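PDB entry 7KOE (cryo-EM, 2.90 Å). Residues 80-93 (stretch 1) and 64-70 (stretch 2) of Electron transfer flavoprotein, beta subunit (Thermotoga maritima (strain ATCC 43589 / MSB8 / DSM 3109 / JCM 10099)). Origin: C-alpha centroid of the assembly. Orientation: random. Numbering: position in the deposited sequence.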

ATOM      1  N   ALA A  80     -20.235 -29.984  14.363  1.00 25.30           N
ATOM      2  CA  ALA A  80     -19.815 -31.374  14.255  1.00 25.30           C
ATOM      3  C   ALA A  80     -20.580 -32.246  15.235  1.00 25.30           C
ATOM      4  O   ALA A  80     -20.942 -33.381  14.916  1.00 25.30           O
ATOM      5  CB  ALA A  80     -18.315 -31.493  14.499  1.00 25.30           C
ATOM      6  N   LEU A  81     -20.843 -31.729  16.431  1.00 24.90           N
ATOM      7  CA  LEU A  81     -21.626 -32.477  17.403  1.00 24.90           C
ATOM      8  C   LEU A  81     -23.076 -32.625  16.984  1.00 24.90           C
ATOM      9  O   LEU A  81     -23.737 -33.569  17.420  1.00 24.90           O
ATOM     10  CB  LEU A  81     -21.553 -31.802  18.763  1.00 24.90           C
ATOM     11  CG  LEU A  81     -20.309 -32.193  19.539  1.00 24.90           C
ATOM     12  CD1 LEU A  81     -20.107 -31.221  20.654  1.00 24.90           C
ATOM     13  CD2 LEU A  81     -20.458 -33.596  20.067  1.00 24.90           C
ATOM     14  N   LYS A  82     -23.584 -31.721  16.153  1.00 25.78           N
ATOM     15  CA  LYS A  82     -24.922 -31.903  15.617  1.00 25.78           C
ATOM     16  C   LYS A  82     -24.929 -32.886  14.460  1.00 25.78           C
ATOM     17  O   LYS A  82     -25.916 -33.595  14.269  1.00 25.78           O
ATOM     18  CB  LYS A  82     -25.505 -30.557  15.191  1.00 25.78           C
ATOM     19  CG  LYS A  82     -25.928 -29.704  16.366  1.00 25.78           C
ATOM     20  CD  LYS A  82     -26.032 -28.245  15.995  1.00 25.78           C
ATOM     21  CE  LYS A  82     -27.275 -27.986  15.184  1.00 25.78           C
ATOM     22  NZ  LYS A  82     -27.857 -26.657  15.496  1.00 25.78           N
ATOM     23  N   ASP A  83     -23.837 -32.977  13.701  1.00 24.30           N
ATOM     24  CA  ASP A  83     -23.756 -33.978  12.645  1.00 24.30           C
ATOM     25  C   ASP A  83     -23.590 -35.393  13.180  1.00 24.30           C
ATOM     26  O   ASP A  83     -23.780 -36.348  12.425  1.00 24.30           O
ATOM     27  CB  ASP A  83     -22.605 -33.655  11.698  1.00 24.30           C
ATOM     28  CG  ASP A  83     -22.901 -32.471  10.809  1.00 24.30           C
ATOM     29  OD1 ASP A  83     -24.082 -32.271  10.459  1.00 24.30           O
ATOM     30  OD2 ASP A  83     -21.952 -31.741  10.457  1.00 24.30           O
ATOM     31  N   ALA A  84     -23.232 -35.547  14.454  1.00 23.24           N
ATOM     32  CA  ALA A  84     -23.155 -36.862  15.070  1.00 23.24           C
ATOM     33  C   ALA A  84     -24.510 -37.337  15.567  1.00 23.24           C
ATOM     34  O   ALA A  84     -24.736 -38.545  15.670  1.00 23.24           O
ATOM     35  CB  ALA A  84     -22.158 -36.832  16.222  1.00 23.24           C
ATOM     36  N   ILE A  85     -25.418 -36.412  15.882  1.00 23.43           N
ATOM     37  CA  ILE A  85     -26.767 -36.783  16.289  1.00 23.43           C
ATOM     38  C   ILE A  85     -27.585 -37.239  15.086  1.00 23.43           C
ATOM     39  O   ILE A  85     -28.560 -37.984  15.241  1.00 23.43           O
ATOM     40  CB  ILE A  85     -27.402 -35.596  17.043  1.00 23.43           C
ATOM     41  CG1 ILE A  85     -26.483 -35.157  18.174  1.00 23.43           C
ATOM     42  CG2 ILE A  85     -28.725 -35.952  17.682  1.00 23.43           C
ATOM     43  CD1 ILE A  85     -26.210 -36.240  19.188  1.00 23.43           C
ATOM     44  N   ALA A  86     -27.171 -36.860  13.874  1.00 22.37           N
ATOM     45  CA  ALA A  86     -27.822 -37.334  12.658  1.00 22.37           C
ATOM     46  C   ALA A  86     -27.660 -38.834  12.452  1.00 22.37           C
ATOM     47  O   ALA A  86     -28.460 -39.435  11.731  1.00 22.37           O
ATOM     48  CB  ALA A  86     -27.274 -36.587  11.446  1.00 22.37           C
ATOM     49  N   PHE A  87     -26.660 -39.454  13.079  1.00 22.09           N
ATOM     50  CA  PHE A  87     -26.504 -40.900  13.041  1.00 22.09           C
ATOM     51  C   PHE A  87     -27.545 -41.632  13.873  1.00 22.09           C
ATOM     52  O   PHE A  87     -27.675 -42.850  13.734  1.00 22.09           O
ATOM     53  CB  PHE A  87     -25.112 -41.284  13.529  1.00 22.09           C
ATOM     54  CG  PHE A  87     -24.044 -41.120  12.501  1.00 22.09           C
ATOM     55  CD1 PHE A  87     -23.738 -42.153  11.639  1.00 22.09           C
ATOM     56  CD2 PHE A  87     -23.344 -39.937  12.398  1.00 22.09           C
ATOM     57  CE1 PHE A  87     -22.751 -42.007  10.691  1.00 22.09           C
ATOM     58  CE2 PHE A  87     -22.358 -39.784  11.452  1.00 22.09           C
ATOM     59  CZ  PHE A  87     -22.061 -40.823  10.598  1.00 22.09           C
ATOM     60  N   GLY A  88     -28.279 -40.936  14.723  1.00 24.64           N
ATOM     61  CA  GLY A  88     -29.253 -41.548  15.588  1.00 24.64           C
ATOM     62  C   GLY A  88     -28.859 -41.602  17.039  1.00 24.64           C
ATOM     63  O   GLY A  88     -29.490 -42.338  17.803  1.00 24.64           O
ATOM     64  N   LEU A  89     -27.853 -40.841  17.445  1.00 24.73           N
ATOM     65  CA  LEU A  89     -27.286 -40.931  18.775  1.00 24.73           C
ATOM     66  C   LEU A  89     -28.173 -40.208  19.782  1.00 24.73           C
ATOM     67  O   LEU A  89     -29.034 -39.405  19.420  1.00 24.73           O
ATOM     68  CB  LEU A  89     -25.882 -40.337  18.783  1.00 24.73           C
ATOM     69  CG  LEU A  89     -24.696 -41.265  18.523  1.00 24.73           C
ATOM     70  CD1 LEU A  89     -24.729 -41.955  17.175  1.00 24.73           C
ATOM     71  CD2 LEU A  89     -23.436 -40.468  18.659  1.00 24.73           C
ATOM     72  N   ASP A  90     -27.956 -40.503  21.063  1.00 27.89           N
ATOM     73  CA  ASP A  90     -28.796 -39.904  22.093  1.00 27.89           C
ATOM     74  C   ASP A  90     -28.395 -38.467  22.390  1.00 27.89           C
ATOM     75  O   ASP A  90     -29.173 -37.536  22.164  1.00 27.89           O
ATOM     76  CB  ASP A  90     -28.757 -40.737  23.374  1.00 27.89           C
ATOM     77  CG  ASP A  90     -29.699 -41.915  23.326  1.00 27.89           C
ATOM     78  OD1 ASP A  90     -30.745 -41.807  22.654  1.00 27.89           O
ATOM     79  OD2 ASP A  90     -29.407 -42.944  23.965  1.00 27.89           O
ATOM     80  N   GLU A  91     -27.187 -38.261  22.898  1.00 27.06           N
ATOM     81  CA  GLU A  91     -26.802 -36.953  23.390  1.00 27.06           C
ATOM     82  C   GLU A  91     -25.451 -36.547  22.829  1.00 27.06           C
ATOM     83  O   GLU A  91     -24.622 -37.384  22.478  1.00 27.06           O
ATOM     84  CB  GLU A  91     -26.751 -36.916  24.919  1.00 27.06           C
ATOM     85  CG  GLU A  91     -28.093 -37.094  25.597  1.00 27.06           C
ATOM     86  CD  GLU A  91     -29.013 -35.914  25.384  1.00 27.06           C
ATOM     87  OE1 GLU A  91     -28.530 -34.764  25.452  1.00 27.06           O
ATOM     88  OE2 GLU A  91     -30.219 -36.134  25.151  1.00 27.06           O
ATOM     89  N   ALA A  92     -25.248 -35.240  22.751  1.00 25.77           N
ATOM     90  CA  ALA A  92     -23.968 -34.658  22.396  1.00 25.77           C
ATOM     91  C   ALA A  92     -23.496 -33.775  23.536  1.00 25.77           C
ATOM     92  O   ALA A  92     -24.302 -33.157  24.235  1.00 25.77           O
ATOM     93  CB  ALA A  92     -24.048 -33.844  21.109  1.00 25.77           C
ATOM     94  N   VAL A  93     -22.185 -33.726  23.728  1.00 25.65           N
ATOM     95  CA  VAL A  93     -21.581 -33.009  24.840  1.00 25.65           C
ATOM     96  C   VAL A  93     -20.437 -32.175  24.291  1.00 25.65           C
ATOM     97  O   VAL A  93     -19.557 -32.698  23.602  1.00 25.65           O
ATOM     98  CB  VAL A  93     -21.089 -33.977  25.933  1.00 25.65           C
ATOM     99  CG1 VAL A  93     -20.058 -33.324  26.813  1.00 25.65           C
ATOM    100  CG2 VAL A  93     -22.251 -34.462  26.769  1.00 25.65           C
TER
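Stretch 2, residues 64-70: GATVYVI

The contact is built first from backbone hydrogen bonds, which join the strand of stretch 2, which runs through Tyr68, Val69 and Ile70, to the strand Glu91 to Val93 as parallel neighbours. The shortest runs from Val93 N to Val69 O, 2.7 Å. One step back along the ladder, Val69 N donates to Glu91 O at 3.0 Å, so Val69 uses both its amide and its carbonyl on the same partner strand, reaching the residues before and after Ala92. This is the parallel pattern in its plainest form: one residue bonds to two that flank its own register mate. At the entry to the pairing, Val67 O takes Asp90 N at 3.1 Å and also a weak, though straighter, bond from Glu91 N, with Glu91 N and Val67 O 3.4 Å apart. A single carbonyl thus receives two successive amides where the loop becomes strand.

The register follows from these bonds. Glu91 pairs with Tyr68, Ala92 with Val69 and Val93 with Ile70, with CA to CA distances of 4.8, 4.8 and 4.6 Å, respectively. The strand axes approach to 4.6 Å and run in nearly the same direction, at a signed crossing angle of -25°. Close CA-H...O contacts fill in between the amide bonds: Ala92 CA lies 3.3 Å from Val69 O, Ile70 CA 3.3 Å from Val93 O, and Tyr68 CA 3.4 Å from Glu91 O.

Alternation along the strands then sorts the side chains. On one face sit Tyr68, Ile70, Glu91 and Val93. The aliphatic part of Glu91 covers the tyrosine ring, with Glu91 CB 3.5 Å from the centroid of the Tyr68 ring and almost on its normal, a CH-pi contact; the end of the glutamate leads away, and Glu91 OE1 is hydrogen-bonded elsewhere in the structure. Val93 meets the edge of the same ring, its CG2 4.0 Å from Tyr68 CD2, while Val93 CG1 lies 3.8 Å from Ile70 CG1.

The other face, carrying Val69 and Ala92, receives the weakly bonded helix that ends near Ile85. Its axis passes 9.0 Å from that of the stretch 2 strand and runs close to antiparallel, with a signed crossing angle of 162°. Val69 is the hub, with the largest area covered by the other stretch. Both its methyls face Leu81 and Ala84, with Val69 CG2 3.8 Å from Leu81 CD2 and from Ala84 CB; Val69 CG1 also lies 4.0 Å from Ile85 CD1 and 3.8 Å from Ala92 CB. Small alanines and branched residues share this one valine.

Past the helix comes a type I turn from Ile85 to Gly88, with Ala86 and Phe87 still helical in their backbone angles, and the chain swings back after Gly88 toward the strand. Gly88 has positive phi, and a CB there would jam against the preceding carbonyl oxygen, so the backbone itself calls for glycine. Leu89 follows, pointing toward stretch 2: its CG lies 3.7 Å from Val67 CG1 and its CD2 3.7 Å from Val69 CB. Farther out, Asp90 OD2 comes within 3.4 Å of Thr66 CA.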

ATOM      1  N   GLY A  64     -29.428 -51.389  22.067  1.00 46.52           N
ATOM      2  CA  GLY A  64     -30.044 -50.306  22.804  1.00 46.52           C
ATOM      3  C   GLY A  64     -29.081 -49.587  23.723  1.00 46.52           C
ATOM      4  O   GLY A  64     -29.441 -49.211  24.841  1.00 46.52           O
ATOM      5  N   ALA A  65     -27.855 -49.392  23.263  1.00 36.99           N
ATOM      6  CA  ALA A  65     -26.828 -48.731  24.051  1.00 36.99           C
ATOM      7  C   ALA A  65     -27.013 -47.225  23.976  1.00 36.99           C
ATOM      8  O   ALA A  65     -27.183 -46.666  22.892  1.00 36.99           O
ATOM      9  CB  ALA A  65     -25.436 -49.113  23.554  1.00 36.99           C
ATOM     10  N   THR A  66     -26.986 -46.570  25.134  1.00 31.91           N
ATOM     11  CA  THR A  66     -27.158 -45.126  25.171  1.00 31.91           C
ATOM     12  C   THR A  66     -25.870 -44.438  24.751  1.00 31.91           C
ATOM     13  O   THR A  66     -24.943 -44.308  25.553  1.00 31.91           O
ATOM     14  CB  THR A  66     -27.568 -44.658  26.565  1.00 31.91           C
ATOM     15  OG1 THR A  66     -26.400 -44.504  27.375  1.00 31.91           O
ATOM     16  CG2 THR A  66     -28.486 -45.674  27.213  1.00 31.91           C
ATOM     17  N   VAL A  67     -25.801 -43.990  23.504  1.00 27.47           N
ATOM     18  CA  VAL A  67     -24.560 -43.448  22.966  1.00 27.47           C
ATOM     19  C   VAL A  67     -24.518 -41.945  23.187  1.00 27.47           C
ATOM     20  O   VAL A  67     -25.446 -41.224  22.812  1.00 27.47           O
ATOM     21  CB  VAL A  67     -24.409 -43.782  21.479  1.00 27.47           C
ATOM     22  CG1 VAL A  67     -23.030 -43.416  21.037  1.00 27.47           C
ATOM     23  CG2 VAL A  67     -24.661 -45.245  21.239  1.00 27.47           C
ATOM     24  N   TYR A  68     -23.436 -41.470  23.794  1.00 26.91           N
ATOM     25  CA  TYR A  68     -23.118 -40.056  23.874  1.00 26.91           C
ATOM     26  C   TYR A  68     -21.990 -39.768  22.900  1.00 26.91           C
ATOM     27  O   TYR A  68     -21.255 -40.677  22.511  1.00 26.91           O
ATOM     28  CB  TYR A  68     -22.689 -39.655  25.283  1.00 26.91           C
ATOM     29  CG  TYR A  68     -23.819 -39.298  26.212  1.00 26.91           C
ATOM     30  CD1 TYR A  68     -24.915 -40.135  26.360  1.00 26.91           C
ATOM     31  CD2 TYR A  68     -23.781 -38.129  26.955  1.00 26.91           C
ATOM     32  CE1 TYR A  68     -25.947 -39.812  27.212  1.00 26.91           C
ATOM     33  CE2 TYR A  68     -24.805 -37.799  27.814  1.00 26.91           C
ATOM     34  CZ  TYR A  68     -25.887 -38.644  27.937  1.00 26.91           C
ATOM     35  OH  TYR A  68     -26.914 -38.320  28.789  1.00 26.91           O
ATOM     36  N   VAL A  69     -21.853 -38.513  22.500  1.00 22.82           N
ATOM     37  CA  VAL A  69     -20.747 -38.074  21.659  1.00 22.82           C
ATOM     38  C   VAL A  69     -20.179 -36.797  22.263  1.00 22.82           C
ATOM     39  O   VAL A  69     -20.931 -35.911  22.674  1.00 22.82           O
ATOM     40  CB  VAL A  69     -21.182 -37.913  20.183  1.00 22.82           C
ATOM     41  CG1 VAL A  69     -22.408 -37.067  20.038  1.00 22.82           C
ATOM     42  CG2 VAL A  69     -20.081 -37.327  19.342  1.00 22.82           C
ATOM     43  N   ILE A  70     -18.857 -36.735  22.386  1.00 22.17           N
ATOM     44  CA  ILE A  70     -18.197 -35.663  23.114  1.00 22.17           C
ATOM     45  C   ILE A  70     -17.119 -35.052  22.229  1.00 22.17           C
ATOM     46  O   ILE A  70     -16.457 -35.754  21.458  1.00 22.17           O
ATOM     47  CB  ILE A  70     -17.636 -36.177  24.462  1.00 22.17           C
ATOM     48  CG1 ILE A  70     -17.031 -35.052  25.299  1.00 22.17           C
ATOM     49  CG2 ILE A  70     -16.645 -37.305  24.271  1.00 22.17           C
ATOM     50  CD1 ILE A  70     -16.591 -35.496  26.655  1.00 22.17           C
TER